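Local atomic coordinates of structure-specific endonuclease subunit SLX1 (Candida glabrata, PDB entry 4XLG), a protein that probably acts as the catalytic subunit of the SLX1-SLX4 endonuclease, cutting one strand of branched DNA near junctions during repair and recombination. Residues B[31-41]-B[183-194]. The protein carries 1 engineered substitution. Sequence-based numbering, arbitrary orientation.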
ATOM      1  N   PRO B  31       3.733  -3.556  10.885  1.00 20.92           N
ATOM      2  CA  PRO B  31       4.668  -4.198   9.935  1.00 20.07           C
ATOM      3  C   PRO B  31       4.814  -5.715  10.208  1.00 22.42           C
ATOM      4  O   PRO B  31       5.496  -6.386   9.429  1.00 20.83           O
ATOM      5  CB  PRO B  31       6.012  -3.480  10.216  1.00 21.58           C
ATOM      6  CG  PRO B  31       5.954  -3.214  11.701  1.00 23.87           C
ATOM      7  CD  PRO B  31       4.442  -2.808  11.956  1.00 19.64           C
ATOM      8  N   ASN B  32       4.249  -6.230  11.312  1.00 19.29           N
ATOM      9  CA  ASN B  32       4.388  -7.639  11.654  1.00 18.80           C
ATOM     10  C   ASN B  32       3.091  -8.066  12.351  1.00 18.51           C
ATOM     11  O   ASN B  32       2.961  -7.915  13.561  1.00 19.31           O
ATOM     12  CB  ASN B  32       5.597  -7.903  12.565  1.00 19.46           C
ATOM     13  CG  ASN B  32       5.781  -9.380  12.893  1.00 22.23           C
ATOM     14  OD1 ASN B  32       4.843 -10.179  12.789  1.00 18.95           O
ATOM     15  ND2 ASN B  32       6.976  -9.736  13.319  1.00 20.53           N
ATOM     16  N   PRO B  33       2.188  -8.631  11.576  1.00 19.51           N
ATOM     17  CA  PRO B  33       0.856  -8.973  12.118  1.00 19.95           C
ATOM     18  C   PRO B  33       0.908 -10.176  13.055  1.00 19.06           C
ATOM     19  O   PRO B  33      -0.020 -10.305  13.891  1.00 19.35           O
ATOM     20  CB  PRO B  33       0.018  -9.272  10.851  1.00 19.58           C
ATOM     21  CG  PRO B  33       1.078  -9.840   9.844  1.00 20.96           C
ATOM     22  CD  PRO B  33       2.324  -8.951  10.139  1.00 20.30           C
ATOM     23  N   VAL B  34       1.928 -11.048  12.939  1.00 17.34           N
ATOM     24  CA  VAL B  34       2.000 -12.195  13.831  1.00 18.92           C
ATOM     25  C   VAL B  34       2.352 -11.722  15.259  1.00 18.91           C
ATOM     26  O   VAL B  34       1.661 -12.046  16.249  1.00 20.15           O
ATOM     27  CB  VAL B  34       3.074 -13.241  13.336  1.00 21.68           C
ATOM     28  CG1 VAL B  34       3.077 -14.410  14.342  1.00 23.28           C
ATOM     29  CG2 VAL B  34       2.667 -13.704  11.887  1.00 21.62           C
ATOM     30  N   ARG B  35       3.447 -10.927  15.341  1.00 18.87           N
ATOM     31  CA  ARG B  35       3.874 -10.384  16.614  1.00 19.99           C
ATOM     32  C   ARG B  35       2.738  -9.506  17.221  1.00 20.10           C
ATOM     33  O   ARG B  35       2.432  -9.574  18.437  1.00 20.30           O
ATOM     34  CB  ARG B  35       5.128  -9.544  16.401  1.00 18.63           C
ATOM     35  CG  ARG B  35       5.671  -8.981  17.710  1.00 25.56           C
ATOM     36  CD  ARG B  35       7.080  -8.387  17.433  1.00 35.01           C
ATOM     37  NE  ARG B  35       7.582  -8.049  18.755  1.00 48.33           N
ATOM     38  CZ  ARG B  35       7.317  -6.881  19.329  1.00 49.37           C
ATOM     39  NH1 ARG B  35       7.756  -6.623  20.564  1.00 50.77           N
ATOM     40  NH2 ARG B  35       6.649  -5.961  18.623  1.00 42.06           N
ATOM     41  N   ARG B  36       2.111  -8.734  16.341  1.00 20.53           N
ATOM     42  CA  ARG B  36       1.032  -7.822  16.819  1.00 18.00           C
ATOM     43  C   ARG B  36      -0.135  -8.607  17.375  1.00 21.37           C
ATOM     44  O   ARG B  36      -0.696  -8.263  18.425  1.00 18.20           O
ATOM     45  CB  ARG B  36       0.547  -6.935  15.697  1.00 18.11           C
ATOM     46  CG  ARG B  36      -0.646  -5.980  16.099  1.00 20.37           C
ATOM     47  CD  ARG B  36      -0.276  -5.060  17.269  1.00 21.39           C
ATOM     48  NE  ARG B  36       0.857  -4.204  16.902  1.00 24.44           N
ATOM     49  CZ  ARG B  36       0.753  -3.160  16.094  1.00 24.77           C
ATOM     50  NH1 ARG B  36       1.867  -2.494  15.761  1.00 29.53           N
ATOM     51  NH2 ARG B  36      -0.433  -2.716  15.671  1.00 27.35           N
ATOM     52  N   LEU B  37      -0.548  -9.654  16.662  1.00 19.38           N
ATOM     53  CA  LEU B  37      -1.647 -10.452  17.190  1.00 21.83           C
ATOM     54  C   LEU B  37      -1.271 -11.118  18.520  1.00 22.68           C
ATOM     55  O   LEU B  37      -2.095 -11.170  19.434  1.00 20.47           O
ATOM     56  CB  LEU B  37      -2.078 -11.477  16.110  1.00 20.00           C
ATOM     57  CG  LEU B  37      -3.323 -12.309  16.424  1.00 23.45           C
ATOM     58  CD1 LEU B  37      -4.545 -11.402  16.731  1.00 19.90           C
ATOM     59  CD2 LEU B  37      -3.557 -13.186  15.145  1.00 30.12           C
ATOM     60  N   ARG B  38      -0.021 -11.594  18.693  1.00 19.66           N
ATOM     61  CA  ARG B  38       0.363 -12.083  20.029  1.00 20.19           C
ATOM     62  C   ARG B  38       0.262 -11.021  21.119  1.00 20.73           C
ATOM     63  O   ARG B  38      -0.071 -11.350  22.261  1.00 22.92           O
ATOM     64  CB  ARG B  38       1.844 -12.621  20.109  1.00 25.70           C
ATOM     65  CG  ARG B  38       2.156 -13.852  19.298  1.00 35.63           C
ATOM     66  CD  ARG B  38       3.537 -14.489  19.815  1.00 31.42           C
ATOM     67  NE  ARG B  38       4.647 -13.528  19.726  1.00 39.91           N
ATOM     68  CZ  ARG B  38       5.329 -13.346  18.596  1.00 37.97           C
ATOM     69  NH1 ARG B  38       5.004 -14.072  17.524  1.00 33.71           N
ATOM     70  NH2 ARG B  38       6.312 -12.465  18.534  1.00 33.00           N
ATOM     71  N   GLN B  39       0.650  -9.790  20.784  1.00 20.14           N
ATOM     72  CA  GLN B  39       0.581  -8.674  21.766  1.00 20.09           C
ATOM     73  C   GLN B  39      -0.897  -8.408  22.126  1.00 20.73           C
ATOM     74  O   GLN B  39      -1.238  -8.196  23.292  1.00 23.41           O
ATOM     75  CB  GLN B  39       1.209  -7.420  21.202  1.00 23.19           C
ATOM     76  CG  GLN B  39       2.773  -7.530  21.185  1.00 23.56           C
ATOM     77  CD  GLN B  39       3.369  -6.306  20.517  1.00 27.69           C
ATOM     78  OE1 GLN B  39       3.045  -5.992  19.369  1.00 25.69           O
ATOM     79  NE2 GLN B  39       4.152  -5.557  21.267  1.00 29.43           N
ATOM     80  N   HIS B  40      -1.756  -8.416  21.127  1.00 19.58           N
ATOM     81  CA  HIS B  40      -3.196  -8.195  21.434  1.00 23.91           C
ATOM     82  C   HIS B  40      -3.777  -9.330  22.273  1.00 23.41           C
ATOM     83  O   HIS B  40      -4.670  -9.109  23.134  1.00 22.77           O
ATOM     84  CB  HIS B  40      -4.050  -8.054  20.138  1.00 19.61           C
ATOM     85  CG  HIS B  40      -3.885  -6.737  19.442  1.00 20.52           C
ATOM     86  ND1 HIS B  40      -4.119  -5.526  20.069  1.00 23.06           N
ATOM     87  CD2 HIS B  40      -3.604  -6.444  18.154  1.00 21.25           C
ATOM     88  CE1 HIS B  40      -3.932  -4.546  19.206  1.00 27.86           C
ATOM     89  NE2 HIS B  40      -3.665  -5.077  18.026  1.00 22.76           N
ATOM     90  N   ASN B  41      -3.332 -10.563  22.034  1.00 19.30           N
ATOM     91  CA  ASN B  41      -3.904 -11.716  22.712  1.00 20.17           C
ATOM     92  C   ASN B  41      -3.255 -12.096  24.005  1.00 24.35           C
ATOM     93  O   ASN B  41      -3.800 -12.813  24.818  1.00 25.16           O
ATOM     94  CB  ASN B  41      -3.891 -12.914  21.763  1.00 19.66           C
ATOM     95  CG  ASN B  41      -5.004 -12.770  20.717  1.00 21.12           C
ATOM     96  OD1 ASN B  41      -5.965 -12.025  20.969  1.00 23.03           O
ATOM     97  ND2 ASN B  41      -4.874 -13.443  19.576  1.00 21.42           N
ATOM     98  N   ASN B 183      -8.170 -19.616  17.773  1.00 18.74           N
ATOM     99  CA  ASN B 183      -7.027 -18.731  17.946  1.00 19.30           C
ATOM    100  C   ASN B 183      -5.771 -19.400  17.316  1.00 21.73           C
ATOM    101  O   ASN B 183      -5.032 -18.743  16.548  1.00 22.40           O
ATOM    102  CB  ASN B 183      -6.848 -18.449  19.426  1.00 21.71           C
ATOM    103  CG  ASN B 183      -5.585 -17.692  19.781  1.00 22.36           C
ATOM    104  OD1 ASN B 183      -5.065 -17.937  20.854  1.00 25.28           O
ATOM    105  ND2 ASN B 183      -5.097 -16.767  18.947  1.00 21.58           N
ATOM    106  N   GLU B 184      -5.564 -20.685  17.619  1.00 20.95           N
ATOM    107  CA  GLU B 184      -4.339 -21.337  17.096  1.00 20.62           C
ATOM    108  C   GLU B 184      -4.372 -21.446  15.577  1.00 24.27           C
ATOM    109  O   GLU B 184      -3.336 -21.241  14.909  1.00 22.46           O
ATOM    110  CB  GLU B 184      -4.171 -22.738  17.713  1.00 24.39           C
ATOM    111  CG  GLU B 184      -3.807 -22.569  19.171  1.00 30.68           C
ATOM    112  N   LYS B 185      -5.534 -21.796  15.017  1.00 21.51           N
ATOM    113  CA  LYS B 185      -5.622 -21.941  13.557  0.51 22.39           C
ATOM    114  C   LYS B 185      -5.475 -20.595  12.875  1.00 21.42           C
ATOM    115  O   LYS B 185      -4.777 -20.483  11.849  1.00 20.73           O
ATOM    116  CB  LYS B 185      -6.941 -22.596  13.126  0.51 23.59           C
ATOM    117  CG  LYS B 185      -6.947 -24.139  13.326  0.51 26.70           C
ATOM    118  CD  LYS B 185      -8.311 -24.726  12.968  0.51 31.44           C
ATOM    119  CE  LYS B 185      -8.274 -26.258  12.905  0.51 36.00           C
ATOM    120  NZ  LYS B 185      -7.537 -26.834  14.059  0.51 40.50           N
ATOM    121  N   ASN B 186      -6.119 -19.577  13.441  1.00 19.00           N
ATOM    122  CA  ASN B 186      -6.003 -18.234  12.865  1.00 21.54           C
ATOM    123  C   ASN B 186      -4.537 -17.750  12.910  1.00 23.12           C
ATOM    124  O   ASN B 186      -4.036 -17.183  11.944  1.00 19.87           O
ATOM    125  CB  ASN B 186      -6.917 -17.275  13.627  1.00 19.08           C
ATOM    126  CG  ASN B 186      -6.775 -15.799  13.167  1.00 16.69           C
ATOM    127  OD1 ASN B 186      -6.338 -14.939  13.931  1.00 19.76           O
ATOM    128  ND2 ASN B 186      -7.224 -15.527  11.924  1.00 20.37           N
ATOM    129  N   MET B 187      -3.837 -18.000  14.006  1.00 19.81           N
ATOM    130  CA  MET B 187      -2.399 -17.577  14.095  1.00 20.58           C
ATOM    131  C   MET B 187      -1.602 -18.220  12.964  1.00 22.10           C
ATOM    132  O   MET B 187      -0.725 -17.565  12.383  1.00 22.09           O
ATOM    133  CB  MET B 187      -1.743 -18.021  15.434  1.00 21.95           C
ATOM    134  CG  MET B 187      -2.158 -17.118  16.601  1.00 27.72           C
ATOM    135  SD  MET B 187      -1.429 -15.405  16.422  1.00 35.35           S
ATOM    136  CE  MET B 187       0.303 -15.693  16.444  1.00 37.00           C
ATOM    137  N   GLU B 188      -1.886 -19.475  12.695  1.00 20.98           N
ATOM    138  CA  GLU B 188      -1.115 -20.215  11.677  1.00 21.00           C
ATOM    139  C   GLU B 188      -1.409 -19.552  10.301  1.00 24.74           C
ATOM    140  O   GLU B 188      -0.508 -19.396   9.465  1.00 23.79           O
ATOM    141  CB  GLU B 188      -1.461 -21.726  11.647  1.00 25.11           C
ATOM    142  CG  GLU B 188      -0.462 -22.401  10.770  1.00 44.33           C
ATOM    143  CD  GLU B 188       0.946 -22.257  11.390  1.00 60.80           C
ATOM    144  OE1 GLU B 188       1.925 -21.835  10.704  1.00 68.74           O
ATOM    145  OE2 GLU B 188       1.037 -22.520  12.610  1.00 65.61           O
ATOM    146  N   LEU B 189      -2.680 -19.183  10.053  1.00 20.63           N
ATOM    147  CA  LEU B 189      -3.018 -18.526   8.767  1.00 22.98           C
ATOM    148  C   LEU B 189      -2.294 -17.179   8.603  1.00 23.32           C
ATOM    149  O   LEU B 189      -1.856 -16.816   7.493  1.00 21.96           O
ATOM    150  CB  LEU B 189      -4.544 -18.273   8.649  1.00 22.14           C
ATOM    151  CG  LEU B 189      -5.346 -19.572   8.679  1.00 22.44           C
ATOM    152  CD1 LEU B 189      -6.891 -19.188   8.657  1.00 24.63           C
ATOM    153  CD2 LEU B 189      -5.064 -20.469   7.511  1.00 25.31           C
ATOM    154  N   VAL B 190      -2.226 -16.417   9.698  1.00 19.77           N
ATOM    155  CA  VAL B 190      -1.603 -15.086   9.664  1.00 19.48           C
ATOM    156  C   VAL B 190      -0.077 -15.304   9.440  1.00 20.91           C
ATOM    157  O   VAL B 190       0.549 -14.601   8.611  1.00 21.16           O
ATOM    158  CB  VAL B 190      -1.849 -14.283  10.965  1.00 18.39           C
ATOM    159  CG1 VAL B 190      -1.005 -12.951  10.989  1.00 18.25           C
ATOM    160  CG2 VAL B 190      -3.365 -13.919  11.115  1.00 17.89           C
ATOM    161  N   GLN B 191       0.486 -16.254  10.165  1.00 19.13           N
ATOM    162  CA  GLN B 191       1.938 -16.597   9.969  1.00 18.62           C
ATOM    163  C   GLN B 191       2.198 -16.973   8.532  1.00 24.86           C
ATOM    164  O   GLN B 191       3.189 -16.504   7.902  1.00 22.49           O
ATOM    165  CB  GLN B 191       2.336 -17.752  10.921  1.00 21.40           C
ATOM    166  CG  GLN B 191       3.846 -18.110  10.807  1.00 23.12           C
ATOM    167  CD  GLN B 191       4.695 -17.018  11.485  1.00 20.75           C
ATOM    168  OE1 GLN B 191       5.359 -16.186  10.807  1.00 25.71           O
ATOM    169  NE2 GLN B 191       4.744 -17.072  12.792  1.00 22.91           N
ATOM    170  N   ASN B 192       1.349 -17.840   7.981  1.00 24.31           N
ATOM    171  CA  ASN B 192       1.607 -18.303   6.616  1.00 26.78           C
ATOM    172  C   ASN B 192       1.628 -17.177   5.610  1.00 26.12           C
ATOM    173  O   ASN B 192       2.578 -17.098   4.787  1.00 28.18           O
ATOM    174  CB  ASN B 192       0.564 -19.347   6.195  1.00 27.59           C
ATOM    175  CG  ASN B 192       0.770 -20.672   6.915  1.00 39.08           C
ATOM    176  OD1 ASN B 192       1.811 -20.885   7.564  1.00 43.72           O
ATOM    177  ND2 ASN B 192      -0.244 -21.555   6.843  1.00 44.82           N
ATOM    178  N   LEU B 193       0.631 -16.281   5.681  1.00 22.76           N
ATOM    179  CA  LEU B 193       0.563 -15.153   4.752  1.00 24.33           C
ATOM    180  C   LEU B 193       1.802 -14.250   4.923  1.00 26.19           C
ATOM    181  O   LEU B 193       2.449 -13.881   3.935  1.00 25.88           O
ATOM    182  CB  LEU B 193      -0.707 -14.302   4.971  1.00 24.15           C
ATOM    183  CG  LEU B 193      -0.733 -13.010   4.101  1.00 31.48           C
ATOM    184  CD1 LEU B 193      -0.913 -13.343   2.600  1.00 31.05           C
ATOM    185  CD2 LEU B 193      -1.782 -12.032   4.554  1.00 34.34           C
ATOM    186  N   TYR B 194       2.137 -13.929   6.173  1.00 21.25           N
ATOM    187  CA  TYR B 194       3.228 -12.984   6.431  1.00 20.23           C
ATOM    188  C   TYR B 194       4.591 -13.562   5.982  1.00 24.17           C
ATOM    189  O   TYR B 194       5.363 -12.906   5.262  1.00 23.91           O
ATOM    190  CB  TYR B 194       3.280 -12.677   7.914  1.00 21.15           C
ATOM    191  CG  TYR B 194       4.340 -11.714   8.362  1.00 20.86           C
ATOM    192  CD1 TYR B 194       4.429 -10.428   7.786  1.00 20.68           C
ATOM    193  CD2 TYR B 194       5.164 -12.017   9.437  1.00 20.96           C
ATOM    194  CE1 TYR B 194       5.359  -9.506   8.237  1.00 19.55           C
ATOM    195  CE2 TYR B 194       6.113 -11.086   9.904  1.00 21.07           C
ATOM    196  CZ  TYR B 194       6.173  -9.832   9.294  1.00 18.41           C
ATOM    197  OH  TYR B 194       7.039  -8.929   9.794  1.00 22.17           O
TER
HETATM  198  O   HOH W   1      -2.621 -15.046  19.348  1.00 29.28           O
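N32 OD1 is gripped by two backbone amides and touches the Y194 ring of the facing helix. R35 N gives N32 OD1 a nearly straight bond of 3.0 Å, although the donor sits well above the carbonyl plane. V34 N adds a weak one. N32 is thus the N-cap of helix 33-41. With its CG anti to the backbone N (chi1 -178°), the amide reaches the ring, and N32 OD1 comes 3.3 Å from Y194 CE2. The amide and the ring are tilted by 31°.

P33 covers one face of the same ring in a CH-pi contact, with P33 CD 3.7 Å from the Y194 centroid. P33 CB also packs on V190 CG1.

V34 sits as a knob in a hole formed by M187, V190, Q191 and Y194. Its CG2 rests against the Q191 backbone, while V34 CG1 meets the methyl M187 CE at 3.7 Å. The M187 chain folds at chi2 and chi3, which brings its end back to the other helix. There M187 SD lies 3.3 Å from L37 CD2, and the two side chains run past each other in opposite directions. L37 CD2 also touches N186 OD1, which accepts from M62 N of strand 60-67.

At the far end N41 ND2 and N183 ND2 face each other as two donors. One water accepts from both, at 2.8 Å from N41 ND2 and 3.0 Å from N183 ND2. N41 OD1 is held by W60 N.

The two helices run nearly antiparallel, at 154°, with axes 9.4 Å apart. P33 and L37 also reach the central sheet, as do N186 and V190. This is an antiparallel helix pair with one knob in a hole, joining a helix of the GIY-YIG nuclease domain to the long helix 176-213, which extends toward the zinc-binding part of SLX1.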